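Local coordinates for protein microbial serine proteinases; subtilisin (Bacillus subtilis, PDB 2GKO) that hydrolyses peptide bonds in proteins as a cold-adapted (psychrophilic) subtilisin, a serine endopeptidase that carries several bound calcium ions, at residues Lys211-Asp216 against Lys221-Ile226; Ser295-Asp298 against Gly302-Phe305; Leu182-Ala187 against Asp273-Leu278; Gly290-Ala293 against Asp298-Ser301; Ser142-Leu147 against Ile176-Ala181. One frame throughout, in Å; residues are numbered along the deposited sequence.

Contact 1 (Lys211-Asp216 against Lys221-Ile226); sequences KRTAGD and KGDVEI. With CA (calcium ion), chain C.
Thr213 and Asp223 meet at a calcium site built inside the long loop between strands 199-202 and 226-229. The two oxygens of the Asp223 carboxylate share the work. Asp223 OD1 binds the calcium at 2.3 Å, while Asp223 OD2 accepts a short hydrogen bond of 2.6 Å from Thr213 OG1. That hydroxyl arrives on the syn side of OD2 and lies 16° out of the carboxylate plane, so the group is held at both oxygens and its rotation is fixed. A chi1 of 56° tucks Thr213 OG1 between its own backbone N and carbonyl carbon, aimed at the aspartate. Water 1 then donates to Thr213 OG1 (2.7 Å) and to Lys221 O (2.8 Å), linking the hydroxyl to the start of segment 221-226. Thr213 also uses its backbone: Thr213 O is 2.2 Å from the calcium. Asp216 OD1 comes in at 2.4 Å from the ion; the two carboxylates, 4.7 Å apart at Asp216 OD1 and Asp223 OD1, would probably repel each other less with the cation bound to both. Water 2, Val218 O and Gln220 OE1 complete six ligands, an oxygen shell typical of protein calcium sites, five of the six coming from residues 213-223 of one loop.

Contact 2 (Ser295-Asp298 against Gly302-Phe305); sequences SGDD and GFGF. With CA (calcium ion), chain D.
Asp297 and Phe303 run alongside each other in the same direction, with carboxylate and ring turned 77° against each other. The carboxylate comes to the rim of the ring: Asp297 OD2 sits near the ring plane, 3.5 Å from Phe303 CD1. Its other oxygen, OD1, accepts from the backbone N of Tyr217, whose ring packs edge-to-face with Phe303. Next along, the backbones make a single antiparallel bridge, the hydrogen-bonded pair Asp298 with Gly302. Asp298 N donates to Gly302 O at 3.2 Å, from above the carbonyl plane, whereas the return bond from Gly302 N to Asp298 O is bent and weak. Gly302 O also accepts a hydrogen bond from water 3 and a CA-H contact from Asp297 CA (3.5 Å). Water 3, Gly296 O and Asp298 OD2 bind the calcium, Ser301 holding the other oxygen of Asp298, OD1, and Asp286, Ile287 and Gly294 supply the remaining ligands. Gly302 O is thus a second-shell acceptor that orients a metal-bound water, which the calcium would polarise into a stronger donor.

Contact 3 (Leu182-Ala187 against Asp273-Leu278); sequences LVNAVA and DVRGEL. With NA (sodium ion), chain F.
Val186 and Arg275 mark the nearest backbone approach, 7.9 Å between their CA atoms, where a type I turn from Leu182 to Ala185 runs into strand 186-192 opposite helix 271-283. Arg275 bridges the gap with its chain stretched out from the helix: CG is anti to the backbone N (chi1 -176°) and the extension continues to NE. At its end NH1 and NH2 together grip one atom, Val183 O, with Arg275 NH1 at 3.0 Å and Arg275 NH2 at 2.9 Å from that oxygen. The carbonyl oxygen lies in the guanidinium plane; NH1 meets it on a lone pair, in the carbonyl plane, while NH2 stands above that plane. Within the subtilase fold this joins the turn that leads into strand 186-192 of the central, mostly parallel sheet, and through Val186 the strand itself, to a helix near the end of the chain. Val186 and Arg275 pass alongside, running opposite ways, which brings Val186 CG2 to 3.7 Å from Arg275 NE. The same NE forms a salt bridge with Glu225, and NH1 has a further hydrogen bond with the hydroxyl of Tyr156, so the buried charge is well provided for. The turn held by the arginine also cradles the sodium ion: Leu182 O and Ala185 O each lie 2.3 Å from it, joined by Gly180 O and two waters. Water 4, one of these, accepts a hydrogen bond from Ala187 N.

Contact 4 (Gly290-Ala293 against Asp298-Ser301); sequences GNSA and DIAS. With CA (calcium ion), chain D.
Asp298 OD1, packed against the CA of Ala293 in the neighbouring turn, is gripped by several donors of its own segment. Ser301 OG donates at 2.7 Å to Asp298 OD1 from the syn side, 27° out of the carboxylate plane; Ser301 N reaches the same oxygen at 2.9 Å, nearly along its C-O axis, and Ala300 N adds a weak bond. The serine hydroxyl in turn accepts from calcium-bound water 3 (Ser301 OG to the water, 2.7 Å), so it works in the second shell and steadies both a metal-binding carboxylate and a metal-bound water. Across the contact no hydrogen bond forms; van der Waals contacts make it. Residues 290-293 form a type II turn, closed by Ala293 N to Gly290 O, and it lies over the 298-301 segment. Ala300 CB presses against the turn's backbone at 3.3 Å from Asn291 O, an oxygen that also accepts from Arg208. Ala293 CB meets Ala300 CB at 4.0 Å. Farther out, Ser292 CB lies 3.6 Å from Ile299 CG1, with Ile299 CD1 also close to it. An aspartate side-chain oxygen accepting from the backbone N three residues on is the mark of an Asx motif, here made by a residue whose other oxygen, OD2, binds calcium.

Contact 5 (Ser142-Leu147 against Ile176-Ala181); sequences SGESSL and IGYPGA. With NA (sodium ion), chain F.
Glu144 and Tyr178 make a CH-pi contact on the surface, between the approach to helix 146-157, with Ser145 at its N-cap, and the loop that leads to strand 186-192. The apolar part comes first: Glu144 CB stands 3.6 Å from the centroid of the Tyr178 ring, only 2° off the normal. On the opposite face lies Ala181 CB, offset toward the rim, so the ring is sandwiched. With CG anti to its backbone N (chi1 -174°) and the chain extended beyond, Glu144 runs from above the ring centre out over the CD1-CE1 side and ends with its carboxylate turned only 12° from the ring plane. The charged end has its main partner in Lys221, through a salt bridge from OE1, while OE2 is hydrogen-bonded to Thr149 OG1. A water joins the backbones: water 6 donates to Ile176 O at 2.7 Å and weakly to Ser142 O. Farther along the chain from the tyrosine, after the cis peptide before Pro179, Gly180 O binds the sodium at 2.3 Å. In the ring plane, Ser142 O sits 3.6 Å from Tyr178 CD2.

How the contacts relate
From the N terminus, contact 5 closes first, enclosing most of helix 146-157 and strand 161-165. The chain then enters contact 3, whose wide loop shuts only at helix 271-283; contact 1, a short calcium loop, is nested inside it. Contacts 4 and 2 follow near the C terminus and interleave: 290-293 precedes 295-298, and 298-301 precedes 302-305, with Asp298 in both. Contact 1 is the hub. Its backbone probably hydrogen-bonds to contact 3 (Glu225 with Ala187), contact 5 (Gly222 with Ala181) and contact 2 (Glu225 with Phe303), and Val224 and Ala214 pack on Ile299 of contact 4. Contacts 3 and 5 share the sodium, contacts 2 and 4 a calcium, so the five contacts surround three ion sites, one sodium and two calciums.

Contact 1 (Lys211-Asp216 against Lys221-Ile226)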
loop_
_atom_site.group_PDB
_atom_site.type_symbol
_atom_site.label_atom_id
_atom_site.label_comp_id
_atom_site.label_asym_id
_atom_site.label_seq_id
_atom_site.Cartn_x
_atom_site.Cartn_y
_atom_site.Cartn_z
ATOM N N LYS A 211 -17.587 -4.227 14.268
ATOM C CA LYS A 211 -18.129 -5.576 14.499
ATOM C C LYS A 211 -19.404 -5.853 13.687
ATOM O O LYS A 211 -19.610 -6.979 13.239
ATOM C CB LYS A 211 -18.454 -5.803 15.969
ATOM C CG LYS A 211 -17.314 -5.702 16.931
ATOM C CD LYS A 211 -17.665 -6.271 18.291
ATOM C CE LYS A 211 -16.522 -6.040 19.261
ATOM N NZ LYS A 211 -16.784 -6.506 20.644
ATOM N N ARG A 212 -20.243 -4.847 13.490
ATOM C CA ARG A 212 -21.566 -5.126 12.917
ATOM C C ARG A 212 -21.538 -5.480 11.427
ATOM O O ARG A 212 -22.534 -5.984 10.912
ATOM C CB ARG A 212 -22.569 -3.987 13.176
ATOM C CG ARG A 212 -22.261 -2.683 12.552
ATOM C CD ARG A 212 -23.239 -1.614 12.965
ATOM N NE ARG A 212 -23.020 -1.174 14.344
ATOM C CZ ARG A 212 -23.874 -0.426 15.027
ATOM N NH1 ARG A 212 -23.595 -0.055 16.263
ATOM N NH2 ARG A 212 -25.015 -0.040 14.483
ATOM N N THR A 213 -20.430 -5.205 10.736
ATOM C CA THR A 213 -20.348 -5.516 9.304
ATOM C C THR A 213 -19.300 -6.561 8.993
ATOM O O THR A 213 -19.043 -6.845 7.827
ATOM C CB THR A 213 -20.067 -4.258 8.472
ATOM O OG1 THR A 213 -18.873 -3.618 8.942
ATOM C CG2 THR A 213 -21.152 -3.221 8.620
ATOM N N ALA A 214 -18.723 -7.163 10.021
ATOM C CA ALA A 214 -17.641 -8.133 9.846
ATOM C C ALA A 214 -18.191 -9.556 9.678
ATOM O O ALA A 214 -19.337 -9.816 10.006
ATOM C CB ALA A 214 -16.695 -8.067 11.029
ATOM N N GLY A 215 -17.368 -10.454 9.147
ATOM C CA GLY A 215 -17.670 -11.876 9.116
ATOM C C GLY A 215 -18.458 -12.325 7.903
ATOM O O GLY A 215 -18.868 -13.475 7.850
ATOM N N ASP A 216 -18.682 -11.442 6.936
ATOM C CA ASP A 216 -19.527 -11.771 5.774
ATOM C C ASP A 216 -18.766 -11.925 4.445
ATOM O O ASP A 216 -19.359 -12.295 3.415
ATOM C CB ASP A 216 -20.680 -10.781 5.642
ATOM C CG ASP A 216 -20.229 -9.362 5.429
ATOM O OD1 ASP A 216 -19.021 -9.100 5.580
ATOM O OD2 ASP A 216 -21.004 -8.425 5.126
ATOM N N LYS A 221 -18.272 -0.061 3.857
ATOM C CA LYS A 221 -17.615 1.042 4.550
ATOM C C LYS A 221 -17.324 0.617 5.990
ATOM O O LYS A 221 -18.217 0.114 6.694
ATOM C CB LYS A 221 -18.498 2.294 4.511
ATOM C CG LYS A 221 -17.863 3.559 5.033
ATOM C CD LYS A 221 -18.767 4.761 4.848
ATOM C CE LYS A 221 -18.069 6.050 5.278
ATOM N NZ LYS A 221 -18.915 7.298 5.075
ATOM N N GLY A 222 -16.080 0.791 6.424
ATOM C CA GLY A 222 -15.680 0.452 7.785
ATOM C C GLY A 222 -15.030 -0.906 7.998
ATOM O O GLY A 222 -14.628 -1.244 9.108
ATOM N N ASP A 223 -14.873 -1.679 6.925
ATOM C CA ASP A 223 -14.250 -2.999 7.001
ATOM C C ASP A 223 -12.778 -2.982 6.632
ATOM O O ASP A 223 -12.387 -2.367 5.635
ATOM C CB ASP A 223 -14.915 -3.967 6.020
ATOM C CG ASP A 223 -16.307 -4.332 6.416
ATOM O OD1 ASP A 223 -17.024 -4.886 5.543
ATOM O OD2 ASP A 223 -16.757 -4.103 7.562
ATOM N N VAL A 224 -11.971 -3.654 7.446
ATOM C CA VAL A 224 -10.625 -4.063 7.075
ATOM C C VAL A 224 -10.762 -5.153 6.002
ATOM O O VAL A 224 -11.666 -5.960 6.063
ATOM C CB VAL A 224 -9.826 -4.593 8.290
ATOM C CG1 VAL A 224 -8.510 -5.208 7.859
ATOM C CG2 VAL A 224 -9.598 -3.455 9.343
ATOM N N GLU A 225 -9.860 -5.161 5.026
ATOM C CA GLU A 225 -10.026 -5.992 3.836
ATOM C C GLU A 225 -9.008 -7.118 3.800
ATOM O O GLU A 225 -9.376 -8.271 3.690
ATOM C CB GLU A 225 -9.947 -5.119 2.584
ATOM C CG GLU A 225 -10.334 -5.804 1.279
ATOM C CD GLU A 225 -10.945 -4.856 0.274
ATOM O OE1 GLU A 225 -11.382 -3.759 0.635
ATOM O OE2 GLU A 225 -11.020 -5.212 -0.927
ATOM N N ILE A 226 -7.728 -6.788 3.883
ATOM C CA ILE A 226 -6.686 -7.779 3.850
ATOM C C ILE A 226 -5.564 -7.352 4.799
ATOM O O ILE A 226 -5.566 -6.209 5.273
ATOM C CB ILE A 226 -6.138 -7.982 2.392
ATOM C CG1 ILE A 226 -5.453 -6.709 1.873
ATOM C CG2 ILE A 226 -7.238 -8.421 1.422
ATOM C CD1 ILE A 226 -4.891 -6.875 0.495
HETATM CA CA CA C . -18.350 -6.802 5.695
HETATM O O HOH W 1 -18.642 -0.943 9.253
HETATM O O HOH W 2 -16.177 -7.774 6.097
#

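Contact 2 (Ser295-Asp298 against Gly302-Phe305)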
loop_
_atom_site.group_PDB
_atom_site.type_symbol
_atom_site.label_atom_id
_atom_site.label_comp_id
_atom_site.label_asym_id
_atom_site.label_seq_id
_atom_site.Cartn_x
_atom_site.Cartn_y
_atom_site.Cartn_z
ATOM N N SER A 295 -11.345 -17.195 13.330
ATOM C CA SER A 295 -11.734 -17.893 12.124
ATOM C C SER A 295 -12.573 -17.002 11.235
ATOM O O SER A 295 -13.466 -16.300 11.701
ATOM C CB SER A 295 -12.489 -19.176 12.489
ATOM O OG SER A 295 -11.664 -19.976 13.326
ATOM N N GLY A 296 -12.268 -17.034 9.942
ATOM C CA GLY A 296 -12.992 -16.280 8.960
ATOM C C GLY A 296 -12.650 -14.801 8.880
ATOM O O GLY A 296 -11.579 -14.348 9.299
ATOM N N ASP A 297 -13.588 -14.064 8.320
ATOM C CA ASP A 297 -13.438 -12.642 8.050
ATOM C C ASP A 297 -13.611 -11.906 9.385
ATOM O O ASP A 297 -14.679 -11.985 9.991
ATOM C CB ASP A 297 -14.507 -12.246 7.033
ATOM C CG ASP A 297 -14.620 -10.772 6.829
ATOM O OD1 ASP A 297 -15.701 -10.357 6.390
ATOM O OD2 ASP A 297 -13.684 -9.963 7.091
ATOM N N ASP A 298 -12.567 -11.212 9.846
ATOM C CA ASP A 298 -12.610 -10.569 11.167
ATOM C C ASP A 298 -12.148 -9.120 11.110
ATOM O O ASP A 298 -11.601 -8.657 10.109
ATOM C CB ASP A 298 -11.846 -11.392 12.210
ATOM C CG ASP A 298 -10.400 -11.569 11.869
ATOM O OD1 ASP A 298 -9.698 -10.545 11.831
ATOM O OD2 ASP A 298 -9.847 -12.665 11.654
ATOM N N GLY A 302 -9.390 -8.591 8.313
ATOM C CA GLY A 302 -10.267 -8.760 7.174
ATOM C C GLY A 302 -10.280 -10.221 6.725
ATOM O O GLY A 302 -10.340 -11.133 7.558
ATOM N N PHE A 303 -10.171 -10.439 5.416
ATOM C CA PHE A 303 -10.334 -11.783 4.827
ATOM C C PHE A 303 -9.128 -12.675 5.072
ATOM O O PHE A 303 -9.233 -13.910 5.040
ATOM C CB PHE A 303 -10.568 -11.694 3.321
ATOM C CG PHE A 303 -11.827 -10.970 2.893
ATOM C CD1 PHE A 303 -12.672 -10.298 3.789
ATOM C CD2 PHE A 303 -12.175 -10.988 1.545
ATOM C CE1 PHE A 303 -13.783 -9.632 3.354
ATOM C CE2 PHE A 303 -13.280 -10.335 1.104
ATOM C CZ PHE A 303 -14.106 -9.660 1.996
ATOM N N GLY A 304 -7.969 -12.053 5.298
ATOM C CA GLY A 304 -6.715 -12.748 5.503
ATOM C C GLY A 304 -5.523 -12.075 4.854
ATOM O O GLY A 304 -5.527 -10.868 4.619
ATOM N N PHE A 305 -4.516 -12.879 4.539
ATOM C CA PHE A 305 -3.215 -12.415 4.082
ATOM C C PHE A 305 -3.010 -12.896 2.634
ATOM O O PHE A 305 -2.638 -14.060 2.402
ATOM C CB PHE A 305 -2.149 -13.002 5.025
ATOM C CG PHE A 305 -0.706 -12.641 4.695
ATOM C CD1 PHE A 305 0.336 -13.231 5.396
ATOM C CD2 PHE A 305 -0.384 -11.710 3.718
ATOM C CE1 PHE A 305 1.650 -12.927 5.129
ATOM C CE2 PHE A 305 0.941 -11.408 3.453
ATOM C CZ PHE A 305 1.945 -11.989 4.144
HETATM CA CA CA D . -9.511 -14.549 10.353
HETATM O O HOH W 3 -8.568 -13.215 8.546
#

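Contact 3 (Leu182-Ala187 against Asp273-Leu278)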
loop_
_atom_site.group_PDB
_atom_site.type_symbol
_atom_site.label_atom_id
_atom_site.label_comp_id
_atom_site.label_asym_id
_atom_site.label_seq_id
_atom_site.Cartn_x
_atom_site.Cartn_y
_atom_site.Cartn_z
ATOM N N LEU A 182 -13.170 3.621 3.438
ATOM C CA LEU A 182 -14.038 3.840 2.282
ATOM C C LEU A 182 -14.352 2.562 1.551
ATOM O O LEU A 182 -13.520 1.667 1.445
ATOM C CB LEU A 182 -13.413 4.820 1.310
ATOM C CG LEU A 182 -13.184 6.199 1.864
ATOM C CD1 LEU A 182 -12.474 7.045 0.843
ATOM C CD2 LEU A 182 -14.516 6.830 2.309
ATOM N N VAL A 183 -15.556 2.468 1.015
ATOM C CA VAL A 183 -15.942 1.249 0.339
ATOM C C VAL A 183 -15.088 0.981 -0.918
ATOM O O VAL A 183 -14.882 -0.164 -1.288
ATOM C CB VAL A 183 -17.477 1.220 0.040
ATOM C CG1 VAL A 183 -17.821 2.100 -1.156
ATOM C CG2 VAL A 183 -17.938 -0.200 -0.163
ATOM N N ASN A 184 -14.585 2.045 -1.543
ATOM C CA ASN A 184 -13.752 1.931 -2.744
ATOM C C ASN A 184 -12.253 2.009 -2.475
ATOM O O ASN A 184 -11.480 2.201 -3.404
ATOM C CB ASN A 184 -14.180 2.972 -3.784
ATOM C CG ASN A 184 -15.547 2.652 -4.385
ATOM O OD1 ASN A 184 -15.920 1.487 -4.493
ATOM N ND2 ASN A 184 -16.296 3.690 -4.759
ATOM N N ALA A 185 -11.856 1.807 -1.216
ATOM C CA ALA A 185 -10.436 1.659 -0.852
ATOM C C ALA A 185 -10.200 0.326 -0.161
ATOM O O ALA A 185 -11.008 -0.104 0.626
ATOM C CB ALA A 185 -9.997 2.799 0.043
ATOM N N VAL A 186 -9.092 -0.338 -0.473
ATOM C CA VAL A 186 -8.711 -1.571 0.184
ATOM C C VAL A 186 -7.926 -1.221 1.442
ATOM O O VAL A 186 -6.774 -0.777 1.354
ATOM C CB VAL A 186 -7.851 -2.447 -0.755
ATOM C CG1 VAL A 186 -7.313 -3.671 -0.043
ATOM C CG2 VAL A 186 -8.620 -2.836 -1.981
ATOM N N ALA A 187 -8.534 -1.428 2.606
ATOM C CA ALA A 187 -7.873 -1.149 3.870
ATOM C C ALA A 187 -7.006 -2.326 4.249
ATOM O O ALA A 187 -7.498 -3.440 4.387
ATOM C CB ALA A 187 -8.875 -0.882 4.971
ATOM N N ASP A 273 -11.745 -6.644 -10.756
ATOM C CA ASP A 273 -11.194 -7.990 -10.908
ATOM C C ASP A 273 -9.969 -8.254 -10.041
ATOM O O ASP A 273 -9.855 -9.297 -9.416
ATOM C CB ASP A 273 -10.762 -8.255 -12.350
ATOM C CG ASP A 273 -11.911 -8.244 -13.342
ATOM O OD1 ASP A 273 -13.083 -8.566 -12.985
ATOM O OD2 ASP A 273 -11.703 -7.917 -14.531
ATOM N N VAL A 274 -9.039 -7.302 -10.011
ATOM C CA VAL A 274 -7.798 -7.474 -9.281
ATOM C C VAL A 274 -8.077 -7.432 -7.786
ATOM O O VAL A 274 -7.509 -8.209 -7.040
ATOM C CB VAL A 274 -6.748 -6.406 -9.687
ATOM C CG1 VAL A 274 -5.500 -6.493 -8.801
ATOM C CG2 VAL A 274 -6.406 -6.557 -11.168
ATOM N N ARG A 275 -8.974 -6.539 -7.385
ATOM C CA ARG A 275 -9.421 -6.441 -6.002
ATOM C C ARG A 275 -10.046 -7.761 -5.553
ATOM O O ARG A 275 -9.816 -8.214 -4.447
ATOM C CB ARG A 275 -10.432 -5.315 -5.877
ATOM C CG ARG A 275 -10.885 -5.061 -4.460
ATOM C CD ARG A 275 -11.840 -3.938 -4.347
ATOM N NE ARG A 275 -12.080 -3.585 -2.945
ATOM C CZ ARG A 275 -12.862 -2.590 -2.547
ATOM N NH1 ARG A 275 -13.466 -1.794 -3.416
ATOM N NH2 ARG A 275 -12.973 -2.331 -1.248
ATOM N N GLY A 276 -10.843 -8.358 -6.430
ATOM C CA GLY A 276 -11.462 -9.638 -6.155
ATOM C C GLY A 276 -10.448 -10.750 -6.019
ATOM O O GLY A 276 -10.614 -11.638 -5.182
ATOM N N GLU A 277 -9.385 -10.708 -6.823
ATOM C CA GLU A 277 -8.306 -11.668 -6.701
ATOM C C GLU A 277 -7.562 -11.502 -5.372
ATOM O O GLU A 277 -7.229 -12.479 -4.738
ATOM C CB GLU A 277 -7.339 -11.590 -7.899
ATOM C CG GLU A 277 -6.173 -12.580 -7.875
ATOM C CD GLU A 277 -6.609 -14.037 -7.953
ATOM O OE1 GLU A 277 -7.760 -14.296 -8.375
ATOM O OE2 GLU A 277 -5.770 -14.897 -7.612
ATOM N N LEU A 278 -7.295 -10.268 -4.953
ATOM C CA LEU A 278 -6.712 -10.050 -3.624
ATOM C C LEU A 278 -7.582 -10.647 -2.525
ATOM O O LEU A 278 -7.080 -11.274 -1.610
ATOM C CB LEU A 278 -6.532 -8.550 -3.354
ATOM C CG LEU A 278 -5.415 -7.832 -4.115
ATOM C CD1 LEU A 278 -5.531 -6.334 -3.847
ATOM C CD2 LEU A 278 -4.024 -8.343 -3.741
HETATM NA NA NA F . -12.159 0.167 2.591
HETATM O O HOH W 4 -11.412 -2.058 2.914
HETATM O O HOH W 5 -13.871 -0.490 4.086
#

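Contact 4 (Gly290-Ala293 against Asp298-Ser301)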
loop_
_atom_site.group_PDB
_atom_site.type_symbol
_atom_site.label_atom_id
_atom_site.label_comp_id
_atom_site.label_asym_id
_atom_site.label_seq_id
_atom_site.Cartn_x
_atom_site.Cartn_y
_atom_site.Cartn_z
ATOM N N GLY A 290 -3.964 -12.285 16.875
ATOM C CA GLY A 290 -4.048 -10.852 17.099
ATOM C C GLY A 290 -5.376 -10.541 17.777
ATOM O O GLY A 290 -6.358 -11.298 17.688
ATOM N N ASN A 291 -5.445 -9.404 18.458
ATOM C CA ASN A 291 -6.666 -9.043 19.157
ATOM C C ASN A 291 -7.831 -8.971 18.192
ATOM O O ASN A 291 -7.745 -8.304 17.179
ATOM C CB ASN A 291 -6.518 -7.691 19.874
ATOM C CG ASN A 291 -5.468 -7.697 20.993
ATOM O OD1 ASN A 291 -4.620 -8.576 21.095
ATOM N ND2 ASN A 291 -5.534 -6.684 21.835
ATOM N N SER A 292 -8.910 -9.693 18.496
ATOM C CA SER A 292 -10.130 -9.752 17.682
ATOM C C SER A 292 -9.972 -10.540 16.371
ATOM O O SER A 292 -10.888 -10.567 15.553
ATOM C CB SER A 292 -10.733 -8.357 17.388
ATOM O OG SER A 292 -10.997 -7.659 18.589
ATOM N N ALA A 293 -8.827 -11.167 16.170
ATOM C CA ALA A 293 -8.672 -12.066 15.033
ATOM C C ALA A 293 -9.261 -13.422 15.402
ATOM O O ALA A 293 -9.193 -13.855 16.554
ATOM C CB ALA A 293 -7.215 -12.211 14.655
ATOM N N ASP A 298 -12.567 -11.212 9.846
ATOM C CA ASP A 298 -12.610 -10.569 11.167
ATOM C C ASP A 298 -12.148 -9.120 11.110
ATOM O O ASP A 298 -11.601 -8.657 10.109
ATOM C CB ASP A 298 -11.846 -11.392 12.210
ATOM C CG ASP A 298 -10.400 -11.569 11.869
ATOM O OD1 ASP A 298 -9.698 -10.545 11.831
ATOM O OD2 ASP A 298 -9.847 -12.665 11.654
ATOM N N ILE A 299 -12.403 -8.388 12.186
ATOM C CA ILE A 299 -12.137 -6.947 12.190
ATOM C C ILE A 299 -10.650 -6.610 12.303
ATOM O O ILE A 299 -10.254 -5.476 12.026
ATOM C CB ILE A 299 -12.916 -6.200 13.313
ATOM C CG1 ILE A 299 -12.489 -6.692 14.698
ATOM C CG2 ILE A 299 -14.419 -6.322 13.096
ATOM C CD1 ILE A 299 -13.150 -5.937 15.826
ATOM N N ALA A 300 -9.838 -7.567 12.722
ATOM C CA ALA A 300 -8.401 -7.358 12.851
ATOM C C ALA A 300 -7.668 -7.482 11.528
ATOM O O ALA A 300 -6.775 -6.693 11.227
ATOM C CB ALA A 300 -7.822 -8.321 13.830
ATOM N N SER A 301 -8.073 -8.467 10.736
ATOM C CA SER A 301 -7.308 -8.899 9.579
ATOM C C SER A 301 -8.109 -8.958 8.277
ATOM O O SER A 301 -7.546 -9.293 7.246
ATOM C CB SER A 301 -6.684 -10.258 9.869
ATOM O OG SER A 301 -7.687 -11.243 10.091
HETATM CA CA CA D . -9.511 -14.549 10.353
HETATM O O HOH W 3 -8.568 -13.215 8.546
#

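Contact 5 (Ser142-Leu147 against Ile176-Ala181)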
loop_
_atom_site.group_PDB
_atom_site.type_symbol
_atom_site.label_atom_id
_atom_site.label_comp_id
_atom_site.label_asym_id
_atom_site.label_seq_id
_atom_site.Cartn_x
_atom_site.Cartn_y
_atom_site.Cartn_z
ATOM N N SER A 142 -8.901 9.844 11.454
ATOM C CA SER A 142 -10.131 9.311 12.043
ATOM C C SER A 142 -11.354 9.891 11.364
ATOM O O SER A 142 -12.410 9.251 11.359
ATOM C CB SER A 142 -10.200 9.633 13.541
ATOM O OG SER A 142 -10.022 11.024 13.756
ATOM N N GLY A 143 -11.195 11.084 10.800
ATOM C CA GLY A 143 -12.281 11.783 10.133
ATOM C C GLY A 143 -12.270 11.593 8.633
ATOM O O GLY A 143 -11.211 11.470 8.008
ATOM N N GLU A 144 -13.467 11.576 8.068
ATOM C CA GLU A 144 -13.665 11.442 6.634
ATOM C C GLU A 144 -13.738 12.789 5.915
ATOM O O GLU A 144 -14.679 13.561 6.100
ATOM C CB GLU A 144 -14.951 10.664 6.364
ATOM C CG GLU A 144 -15.124 10.367 4.893
ATOM C CD GLU A 144 -16.376 9.591 4.546
ATOM O OE1 GLU A 144 -17.140 9.175 5.447
ATOM O OE2 GLU A 144 -16.595 9.408 3.334
ATOM N N SER A 145 -12.772 13.061 5.060
ATOM C CA SER A 145 -12.766 14.259 4.239
ATOM C C SER A 145 -13.558 13.963 2.965
ATOM O O SER A 145 -13.252 13.029 2.228
ATOM C CB SER A 145 -11.332 14.672 3.890
ATOM O OG SER A 145 -11.292 15.491 2.742
ATOM N N SER A 146 -14.611 14.735 2.707
ATOM C CA SER A 146 -15.375 14.536 1.475
ATOM C C SER A 146 -14.515 14.797 0.228
ATOM O O SER A 146 -14.745 14.167 -0.793
ATOM C CB SER A 146 -16.640 15.414 1.448
ATOM O OG SER A 146 -16.284 16.762 1.568
ATOM N N LEU A 147 -13.535 15.695 0.299
ATOM C CA LEU A 147 -12.648 15.933 -0.845
ATOM C C LEU A 147 -11.925 14.633 -1.205
ATOM O O LEU A 147 -11.880 14.242 -2.366
ATOM C CB LEU A 147 -11.633 17.038 -0.528
ATOM C CG LEU A 147 -12.177 18.458 -0.427
ATOM C CD1 LEU A 147 -11.111 19.400 0.093
ATOM C CD2 LEU A 147 -12.680 18.913 -1.802
ATOM N N ILE A 176 -10.651 1.800 12.617
ATOM C CA ILE A 176 -10.306 2.037 11.232
ATOM C C ILE A 176 -10.571 3.481 10.829
ATOM O O ILE A 176 -11.582 4.077 11.216
ATOM C CB ILE A 176 -11.045 1.022 10.310
ATOM C CG1 ILE A 176 -10.500 1.100 8.881
ATOM C CG2 ILE A 176 -12.538 1.269 10.301
ATOM C CD1 ILE A 176 -11.149 0.123 7.922
ATOM N N GLY A 177 -9.657 4.059 10.063
ATOM C CA GLY A 177 -9.780 5.432 9.616
ATOM C C GLY A 177 -9.887 5.511 8.110
ATOM O O GLY A 177 -10.068 4.499 7.430
ATOM N N TYR A 178 -9.766 6.737 7.618
ATOM C CA TYR A 178 -10.004 7.094 6.232
ATOM C C TYR A 178 -8.697 7.546 5.575
ATOM O O TYR A 178 -7.901 8.223 6.203
ATOM C CB TYR A 178 -11.048 8.231 6.188
ATOM C CG TYR A 178 -12.384 7.791 6.698
ATOM C CD1 TYR A 178 -13.303 7.200 5.850
ATOM C CD2 TYR A 178 -12.721 7.949 8.053
ATOM C CE1 TYR A 178 -14.523 6.791 6.318
ATOM C CE2 TYR A 178 -13.931 7.533 8.530
ATOM C CZ TYR A 178 -14.831 6.949 7.666
ATOM O OH TYR A 178 -16.050 6.513 8.143
ATOM N N PRO A 179 -8.479 7.264 4.290
ATOM C CA PRO A 179 -9.444 6.657 3.367
ATOM C C PRO A 179 -9.643 5.147 3.425
ATOM O O PRO A 179 -10.460 4.650 2.673
ATOM C CB PRO A 179 -8.873 7.052 1.995
ATOM C CG PRO A 179 -7.351 7.106 2.216
ATOM C CD PRO A 179 -7.220 7.653 3.613
ATOM N N GLY A 180 -8.909 4.427 4.273
ATOM C CA GLY A 180 -9.016 2.982 4.364
ATOM C C GLY A 180 -10.442 2.468 4.500
ATOM O O GLY A 180 -10.807 1.487 3.842
ATOM N N ALA A 181 -11.249 3.159 5.311
ATOM C CA ALA A 181 -12.595 2.711 5.634
ATOM C C ALA A 181 -13.583 2.936 4.494
ATOM O O ALA A 181 -14.725 2.489 4.581
ATOM C CB ALA A 181 -13.092 3.436 6.865
HETATM NA NA NA F . -12.159 0.167 2.591
HETATM O O HOH W 6 -12.022 6.216 12.871
HETATM O O HOH W 4 -11.412 -2.058 2.914
HETATM O O HOH W 5 -13.871 -0.490 4.086
#